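Local coordinates for protein heroin esterase (Rhodococcus sp., PDB 1LZL) that is an alpha/beta-hydrolase esterase that probably hydrolyses the acetyl ester bonds of heroin, at residues A[9-14]-A[299-304]. Numbering follows the deposited sequence.
Unlike the reference sequence in segment 299-304: Ala299 (reference Gly), Ser301 (reference Arg).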
loop_
_atom_site.group_PDB
_atom_site.type_symbol
_atom_site.label_atom_id
_atom_site.label_comp_id
_atom_site.label_asym_id
_atom_site.label_seq_id
_atom_site.Cartn_x
_atom_site.Cartn_y
_atom_site.Cartn_z
ATOM N N PRO A 9 -6.121 -23.268 8.411
ATOM C CA PRO A 9 -7.309 -23.429 9.265
ATOM C C PRO A 9 -7.647 -22.271 10.191
ATOM O O PRO A 9 -8.819 -21.981 10.491
ATOM C CB PRO A 9 -6.926 -24.672 10.111
ATOM C CG PRO A 9 -6.131 -25.454 9.111
ATOM C CD PRO A 9 -5.216 -24.441 8.467
ATOM N N GLU A 10 -6.578 -21.590 10.612
ATOM C CA GLU A 10 -6.679 -20.441 11.500
ATOM C C GLU A 10 -7.413 -19.293 10.810
ATOM O O GLU A 10 -8.144 -18.479 11.398
ATOM C CB GLU A 10 -5.272 -20.033 11.951
ATOM C CG GLU A 10 -4.759 -20.730 13.191
ATOM C CD GLU A 10 -3.606 -20.005 13.854
ATOM O OE1 GLU A 10 -2.607 -19.682 13.182
ATOM O OE2 GLU A 10 -3.682 -19.743 15.070
ATOM N N LEU A 11 -7.240 -19.201 9.509
ATOM C CA LEU A 11 -7.864 -18.125 8.734
ATOM C C LEU A 11 -9.284 -18.527 8.362
ATOM O O LEU A 11 -10.207 -17.730 8.507
ATOM C CB LEU A 11 -7.043 -17.860 7.470
ATOM C CG LEU A 11 -5.704 -17.170 7.771
ATOM C CD1 LEU A 11 -4.964 -16.939 6.460
ATOM C CD2 LEU A 11 -5.948 -15.918 8.558
ATOM N N ALA A 12 -9.380 -19.754 7.882
ATOM C CA ALA A 12 -10.591 -20.449 7.482
ATOM C C ALA A 12 -11.768 -20.074 8.365
ATOM O O ALA A 12 -12.871 -19.790 7.907
ATOM C CB ALA A 12 -10.422 -21.967 7.553
ATOM N N ALA A 13 -11.485 -20.098 9.654
ATOM C CA ALA A 13 -12.364 -19.674 10.728
ATOM C C ALA A 13 -12.973 -18.301 10.507
ATOM O O ALA A 13 -14.188 -18.062 10.461
ATOM C CB ALA A 13 -11.516 -19.715 12.009
ATOM N N ALA A 14 -12.123 -17.301 10.335
ATOM C CA ALA A 14 -12.499 -15.907 10.193
ATOM C C ALA A 14 -13.314 -15.653 8.935
ATOM O O ALA A 14 -13.843 -14.562 8.688
ATOM C CB ALA A 14 -11.214 -15.077 10.220
ATOM N N ALA A 299 -1.204 -17.497 13.220
ATOM C CA ALA A 299 0.270 -17.541 13.217
ATOM C C ALA A 299 0.861 -17.032 11.897
ATOM O O ALA A 299 1.900 -16.379 11.971
ATOM C CB ALA A 299 0.755 -18.945 13.536
ATOM N N VAL A 300 0.227 -17.312 10.756
ATOM C CA VAL A 300 0.786 -16.886 9.449
ATOM C C VAL A 300 0.741 -15.365 9.334
ATOM O O VAL A 300 1.667 -14.781 8.733
ATOM C CB VAL A 300 0.079 -17.542 8.250
ATOM C CG1 VAL A 300 -1.388 -17.090 8.111
ATOM C CG2 VAL A 300 0.850 -17.276 6.956
ATOM N N SER A 301 -0.294 -14.739 9.890
ATOM C CA SER A 301 -0.370 -13.272 9.971
ATOM C C SER A 301 0.715 -12.738 10.900
ATOM O O SER A 301 1.419 -11.761 10.560
ATOM C CB SER A 301 -1.769 -12.845 10.441
ATOM O OG SER A 301 -2.751 -13.286 9.514
ATOM N N GLU A 302 0.902 -13.359 12.062
ATOM C CA GLU A 302 1.955 -12.911 13.003
ATOM C C GLU A 302 3.317 -13.004 12.347
ATOM O O GLU A 302 4.106 -12.057 12.480
ATOM C CB GLU A 302 1.891 -13.698 14.337
ATOM C CG GLU A 302 0.558 -13.373 15.058
ATOM C CD GLU A 302 0.418 -14.207 16.318
ATOM O OE1 GLU A 302 1.242 -15.125 16.540
ATOM O OE2 GLU A 302 -0.516 -13.899 17.086
ATOM N N ARG A 303 3.602 -14.114 11.658
ATOM C CA ARG A 303 4.865 -14.235 10.933
ATOM C C ARG A 303 5.029 -13.115 9.900
ATOM O O ARG A 303 6.125 -12.542 9.751
ATOM C CB ARG A 303 4.931 -15.516 10.121
ATOM C CG ARG A 303 5.190 -16.810 10.853
ATOM C CD ARG A 303 5.662 -17.854 9.890
ATOM N NE ARG A 303 4.750 -18.479 8.928
ATOM C CZ ARG A 303 5.114 -18.594 7.635
ATOM N NH1 ARG A 303 6.273 -18.143 7.145
ATOM N NH2 ARG A 303 4.331 -19.182 6.722
ATOM N N GLY A 304 3.965 -12.836 9.150
ATOM C CA GLY A 304 4.043 -11.770 8.128
ATOM C C GLY A 304 4.305 -10.406 8.744
ATOM O O GLY A 304 5.108 -9.609 8.272
HETATM O O HOH W 1 -1.651 -19.522 10.719
#
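A carboxylate from the N-terminal helix 9-14 meets the first turn of the C-terminal helix 299-315 of this alpha/beta hydrolase, beside the edge strand 280-285. The two helical segments run at 107° to each other, with their axes 10.2 Å apart, so the backbones stay apart, and the Glu10 side chain reaches across to backbone N-H groups of helix 299-315. Glu10 does most of the polar work. From CB, which points toward the other helix, its chain runs on to CG (chi1 -88°) and stays extended to CD. There the carboxylate branches, and OE1 accepts a short hydrogen bond of 2.6 Å from Ala299 N. The bond is nearly straight, 168° at the hydrogen, and the donor sits above the carboxylate plane. Glu10 OE2 is the farther oxygen, 3.8 Å from Ala299 N. A water also donates to Glu10 OE1 and in turn accepts from Val300 N at 2.9 Å. One carboxylate oxygen thus serves two successive N-H groups of the helix start, one directly and one through water, an interaction that the positive end of the helix dipole would be expected to favour. The methyl of Ala299 flanks the same oxygen. Beneath this polar bridge the contact turns apolar and buried. Leu11 CG lies anti to its own carbonyl carbon, and the side chain crosses that of Val300 at about a right angle. Val300 CG1 occupies the crowded position between its backbone N and carbonyl carbon, while Phe285 of the edge strand also packs against this valine. Ser301 OG, buried nearby, is already hydrogen-bonded to Val295 O and Ser292 O, and Leu11 also packs on both of those loop residues. The hydrophobic touch itself is methyl to methyl, Leu11 CD1 against Val300 CG1 at 3.9 Å.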